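PDB 3I44: aldehyde dehydrogenase from Bartonella henselae, which probably catalyses the NAD(P)+-dependent oxidation of an aldehyde to the corresponding carboxylic acid. Local coordinates for residues 173-178 with 201-206; 103-108 with 123-128. The protein carries 1 engineered substitution. One frame throughout, in Å; residues are numbered along the deposited sequence.

Contact 1. Residues 173-178 with 201-206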
loop_
_atom_site.group_PDB
_atom_site.type_symbol
_atom_site.label_atom_id
_atom_site.label_comp_id
_atom_site.label_asym_id
_atom_site.label_seq_id
_atom_site.Cartn_x
_atom_site.Cartn_y
_atom_site.Cartn_z
ATOM N N TRP A 173 18.576 -6.525 -13.752
ATOM C CA TRP A 173 18.968 -7.596 -12.863
ATOM C C TRP A 173 17.845 -8.650 -12.958
ATOM O O TRP A 173 17.109 -8.908 -11.976
ATOM C CB TRP A 173 19.126 -7.062 -11.435
ATOM C CG TRP A 173 20.417 -6.362 -11.158
ATOM C CD1 TRP A 173 20.627 -5.018 -11.094
ATOM C CD2 TRP A 173 21.652 -6.974 -10.840
ATOM N NE1 TRP A 173 21.942 -4.754 -10.776
ATOM C CE2 TRP A 173 22.593 -5.948 -10.629
ATOM C CE3 TRP A 173 22.065 -8.305 -10.714
ATOM C CZ2 TRP A 173 23.913 -6.211 -10.292
ATOM C CZ3 TRP A 173 23.388 -8.563 -10.389
ATOM C CH2 TRP A 173 24.293 -7.525 -10.186
ATOM N N PRO A 174 17.686 -9.239 -14.153
ATOM C CA PRO A 174 16.440 -9.974 -14.447
ATOM C C PRO A 174 16.072 -11.119 -13.470
ATOM O O PRO A 174 14.935 -11.184 -13.048
ATOM C CB PRO A 174 16.660 -10.497 -15.875
ATOM C CG PRO A 174 18.127 -10.256 -16.198
ATOM C CD PRO A 174 18.579 -9.129 -15.318
ATOM N N MET A 175 16.998 -12.010 -13.128
ATOM C CA MET A 175 16.690 -13.137 -12.257
ATOM C C MET A 175 16.584 -12.696 -10.811
ATOM O O MET A 175 15.803 -13.285 -10.064
ATOM C CB MET A 175 17.724 -14.267 -12.352
ATOM C CG MET A 175 17.426 -15.337 -13.357
ATOM S SD MET A 175 15.745 -15.948 -13.356
ATOM C CE MET A 175 15.080 -14.979 -14.707
ATOM N N ASN A 176 17.346 -11.671 -10.420
ATOM C CA ASN A 176 17.147 -11.059 -9.127
ATOM C C ASN A 176 15.649 -10.668 -8.981
ATOM O O ASN A 176 14.955 -11.116 -8.062
ATOM C CB ASN A 176 18.049 -9.816 -9.009
ATOM C CG ASN A 176 18.009 -9.179 -7.644
ATOM O OD1 ASN A 176 17.334 -8.147 -7.416
ATOM N ND2 ASN A 176 18.789 -9.736 -6.730
ATOM N N GLN A 177 15.158 -9.902 -9.961
ATOM C CA GLN A 177 13.833 -9.316 -9.921
ATOM C C GLN A 177 12.715 -10.352 -10.127
ATOM O O GLN A 177 11.694 -10.277 -9.454
ATOM C CB GLN A 177 13.790 -8.117 -10.905
ATOM C CG GLN A 177 14.806 -7.015 -10.503
ATOM C CD GLN A 177 15.401 -6.208 -11.687
ATOM O OE1 GLN A 177 15.482 -6.698 -12.832
ATOM N NE2 GLN A 177 15.803 -4.949 -11.408
ATOM N N VAL A 178 12.921 -11.345 -10.992
ATOM C CA VAL A 178 11.937 -12.402 -11.192
ATOM C C VAL A 178 11.805 -13.296 -9.950
ATOM O O VAL A 178 10.688 -13.567 -9.508
ATOM C CB VAL A 178 12.256 -13.273 -12.441
ATOM C CG1 VAL A 178 11.422 -14.541 -12.463
ATOM C CG2 VAL A 178 12.062 -12.444 -13.722
ATOM N N PRO A 201 14.009 -10.716 -22.321
ATOM C CA PRO A 201 12.986 -11.660 -21.883
ATOM C C PRO A 201 13.463 -13.102 -21.795
ATOM O O PRO A 201 12.769 -13.949 -21.209
ATOM C CB PRO A 201 11.960 -11.571 -23.015
ATOM C CG PRO A 201 12.802 -11.430 -24.200
ATOM C CD PRO A 201 13.970 -10.534 -23.778
ATOM N N LEU A 202 14.600 -13.396 -22.404
ATOM C CA LEU A 202 15.023 -14.774 -22.552
ATOM C C LEU A 202 15.310 -15.451 -21.198
ATOM O O LEU A 202 14.984 -16.621 -21.010
ATOM C CB LEU A 202 16.217 -14.891 -23.505
ATOM C CG LEU A 202 16.054 -14.384 -24.954
ATOM C CD1 LEU A 202 17.367 -14.530 -25.700
ATOM C CD2 LEU A 202 14.914 -15.068 -25.731
ATOM N N SER A 203 15.865 -14.705 -20.250
ATOM C CA SER A 203 16.184 -15.273 -18.953
ATOM C C SER A 203 14.910 -15.743 -18.269
ATOM O O SER A 203 14.886 -16.834 -17.726
ATOM C CB SER A 203 16.979 -14.296 -18.093
ATOM O OG SER A 203 16.417 -12.998 -18.069
ATOM N N ALA A 204 13.858 -14.921 -18.338
ATOM C CA ALA A 204 12.521 -15.247 -17.817
ATOM C C ALA A 204 11.905 -16.441 -18.512
ATOM O O ALA A 204 11.270 -17.290 -17.895
ATOM C CB ALA A 204 11.586 -14.022 -17.913
ATOM N N MET A 205 12.110 -16.527 -19.815
ATOM C CA MET A 205 11.586 -17.686 -20.564
ATOM C C MET A 205 12.288 -18.966 -20.124
ATOM O O MET A 205 11.662 -20.004 -19.990
ATOM C CB MET A 205 11.727 -17.447 -22.075
ATOM C CG MET A 205 10.845 -16.282 -22.490
ATOM S SD MET A 205 10.921 -15.875 -24.225
ATOM C CE MET A 205 9.997 -17.250 -24.944
ATOM N N LEU A 206 13.591 -18.901 -19.893
ATOM C CA LEU A 206 14.317 -20.062 -19.324
ATOM C C LEU A 206 13.808 -20.373 -17.891
ATOM O O LEU A 206 13.642 -21.533 -17.527
ATOM C CB LEU A 206 15.837 -19.825 -19.347
ATOM C CG LEU A 206 16.769 -20.860 -18.684
ATOM C CD1 LEU A 206 16.512 -22.313 -19.221
ATOM C CD2 LEU A 206 18.284 -20.417 -18.856
#
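A small, buried helix-helix contact brings Met175 and Pro174, in the first turn of helix 174-188, against Ser203 in the first turn of helix 202-213. The short helical segments cross at -52° with their axes 9.9 Å apart, and no hydrogen bond joins them. Instead, methyl and ring carbons rest on a serine and the peptide that follows it. The methyl of Met175 does most of this: its CE lies over the flat face of the Ser203-Ala204 peptide, 3.5 Å from Ser203 O. The methionine leaves its helix alongside the neighbouring one, and bends at chi2 and chi3 (98°) turn its tip back onto that peptide. The same methyl also comes within 3.9 Å of Ser203 CB, so that it touches both the backbone and the side chain of the serine.

The ring of Pro174 meets the serine hydroxyl, with its CB 3.3 Å and its CG 3.7 Å from Ser203 OG. A chi1 of 48° sets this OG between the backbone N and the carbonyl carbon of Ser203 and directs it at the proline. The hydroxyl is satisfied elsewhere, by a hydrogen bond to one carboxylate oxygen of Glu112, whose other oxygen takes a weak bond from the backbone N of Leu202. Glu112 is a residue of the sodium site, although the ion itself lies about 10 Å from the side chain of Ser203.

Both helices follow parallel strands, 156-168 and 191-195, and 174-188 makes the crossover between them. Successive helices packed in this way on a parallel sheet are characteristic of the Rossmann-like, cofactor-binding domain of aldehyde dehydrogenases.

Contact 2. Residues 103-108 with 123-128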
loop_
_atom_site.group_PDB
_atom_site.type_symbol
_atom_site.label_atom_id
_atom_site.label_comp_id
_atom_site.label_asym_id
_atom_site.label_seq_id
_atom_site.Cartn_x
_atom_site.Cartn_y
_atom_site.Cartn_z
ATOM N N SER A 103 24.503 -22.184 -15.658
ATOM C CA SER A 103 25.392 -21.604 -16.656
ATOM C C SER A 103 24.650 -21.300 -17.979
ATOM O O SER A 103 25.025 -20.374 -18.663
ATOM C CB SER A 103 26.670 -22.424 -16.829
ATOM O OG SER A 103 26.327 -23.731 -17.175
ATOM N N ASP A 104 23.572 -22.016 -18.296
ATOM C CA ASP A 104 22.648 -21.607 -19.373
ATOM C C ASP A 104 22.050 -20.246 -19.055
ATOM O O ASP A 104 21.919 -19.377 -19.920
ATOM C CB ASP A 104 21.480 -22.618 -19.531
ATOM C CG ASP A 104 21.894 -23.907 -20.227
ATOM O OD1 ASP A 104 22.935 -23.906 -20.910
ATOM O OD2 ASP A 104 21.170 -24.922 -20.084
ATOM N N MET A 105 21.709 -20.043 -17.785
ATOM C CA MET A 105 21.122 -18.773 -17.349
ATOM C C MET A 105 22.102 -17.607 -17.437
ATOM O O MET A 105 21.754 -16.514 -17.951
ATOM C CB MET A 105 20.554 -18.918 -15.925
ATOM C CG MET A 105 19.817 -17.676 -15.411
ATOM S SD MET A 105 18.311 -17.339 -16.323
ATOM C CE MET A 105 17.200 -18.623 -15.717
ATOM N N ALA A 106 23.329 -17.833 -16.951
ATOM C CA ALA A 106 24.394 -16.840 -17.076
ATOM C C ALA A 106 24.652 -16.421 -18.538
ATOM O O ALA A 106 24.793 -15.242 -18.849
ATOM C CB ALA A 106 25.696 -17.369 -16.441
ATOM N N LYS A 107 24.776 -17.393 -19.425
ATOM C CA LYS A 107 25.018 -17.101 -20.854
ATOM C C LYS A 107 23.842 -16.318 -21.469
ATOM O O LYS A 107 24.055 -15.370 -22.223
ATOM C CB LYS A 107 25.298 -18.402 -21.645
ATOM N N THR A 108 22.612 -16.698 -21.106
ATOM C CA THR A 108 21.403 -16.050 -21.617
ATOM C C THR A 108 21.361 -14.583 -21.157
ATOM O O THR A 108 21.167 -13.658 -21.962
ATOM C CB THR A 108 20.182 -16.770 -21.165
ATOM O OG1 THR A 108 20.236 -18.131 -21.599
ATOM C CG2 THR A 108 18.900 -16.115 -21.692
ATOM N N ALA A 123 26.830 -13.113 -9.947
ATOM C CA ALA A 123 25.974 -12.089 -9.377
ATOM C C ALA A 123 24.596 -12.143 -10.019
ATOM O O ALA A 123 23.630 -12.391 -9.330
ATOM C CB ALA A 123 26.609 -10.728 -9.512
ATOM N N GLN A 124 24.491 -11.976 -11.341
ATOM C CA GLN A 124 23.152 -11.987 -11.985
ATOM C C GLN A 124 22.411 -13.306 -11.689
ATOM O O GLN A 124 21.233 -13.296 -11.311
ATOM C CB GLN A 124 23.251 -11.721 -13.489
ATOM C CG GLN A 124 23.701 -10.291 -13.861
ATOM C CD GLN A 124 22.538 -9.314 -13.903
ATOM O OE1 GLN A 124 21.379 -9.690 -13.672
ATOM N NE2 GLN A 124 22.839 -8.038 -14.182
ATOM N N THR A 125 23.085 -14.438 -11.865
ATOM C CA THR A 125 22.431 -15.713 -11.675
ATOM C C THR A 125 22.433 -16.136 -10.189
ATOM O O THR A 125 21.407 -16.497 -9.661
ATOM C CB THR A 125 23.033 -16.807 -12.564
ATOM O OG1 THR A 125 22.934 -16.408 -13.946
ATOM C CG2 THR A 125 22.277 -18.136 -12.346
ATOM N N ALA A 126 23.560 -16.021 -9.520
ATOM C CA ALA A 126 23.666 -16.394 -8.115
ATOM C C ALA A 126 22.732 -15.629 -7.174
ATOM O O ALA A 126 22.289 -16.215 -6.216
ATOM C CB ALA A 126 25.148 -16.227 -7.622
ATOM N N THR A 127 22.432 -14.341 -7.418
ATOM C CA THR A 127 21.481 -13.642 -6.546
ATOM C C THR A 127 20.089 -14.294 -6.588
ATOM O O THR A 127 19.411 -14.364 -5.569
ATOM C CB THR A 127 21.409 -12.107 -6.794
ATOM O OG1 THR A 127 21.006 -11.814 -8.155
ATOM C CG2 THR A 127 22.754 -11.519 -6.505
ATOM N N GLY A 128 19.710 -14.829 -7.752
ATOM C CA GLY A 128 18.472 -15.615 -7.887
ATOM C C GLY A 128 18.415 -16.762 -6.903
ATOM O O GLY A 128 17.418 -16.916 -6.137
#
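Thr125 supplies more than half of the surface buried here, resting on Met105 and Ala106 where helix 117-141 runs past helix 102-113. The backbones come close, with Ala106 CA and Thr125 CA 5.9 Å apart, which the small alanine side chain permits. Both branches of the threonine are used. Its CG2, anti to the backbone N of Thr125, lies against the root of the methionine, 4.0 Å from both CB and CG of Met105. The hydroxyl branch turns to the alanine: Thr125 OG1 sits 3.3 Å from Ala106 N, but the angle is too poor for a hydrogen bond, and 3.8 Å from Ala106 CB. The polar need of this buried oxygen is met within its own helix, where it donates to the carbonyl of Ala120, close to the wider pi-type turn at 123-125. The carbonyl of Thr125 is bound in turn by the hydroxyl of Tyr98.

Met105 gives the contact only the start of its chain. After CG, which is 3.7 Å from Thr125 OG1, bends at chi2 and chi3 carry its far end away, and the side chain also packs on Met175, Ser203 and Leu206. The methionine thus bridges from the threonine on one side to the two helices of the neighbouring pair, 174-188 and 202-213.

Two consecutive helices joined by a short loop are here packed together within the N-terminal part of the Rossmann-like, coenzyme-binding domain, as in other aldehyde dehydrogenases, where they cover the first helices after its parallel strands.

Going from the N terminus, contact 2 comes first and closes a largely helical loop of 14 residues between 103-108 and 123-128. Contact 1 closes later, over 22 residues that include strand 191-195. The two loops follow in series, neither nested nor crossed, yet their centres lie 9 Å apart and they touch directly. Gln124 OE1 packs on the ring of Pro174, 3.3 Å from its CD, while Thr108 CG2 meets Leu202 CB at 3.5 Å. Each helix of the earlier pair therefore touches one of the later pair, and together they tie the N-terminal helices to those that follow strands 156-168 and 191-195 of the Rossmann-like domain.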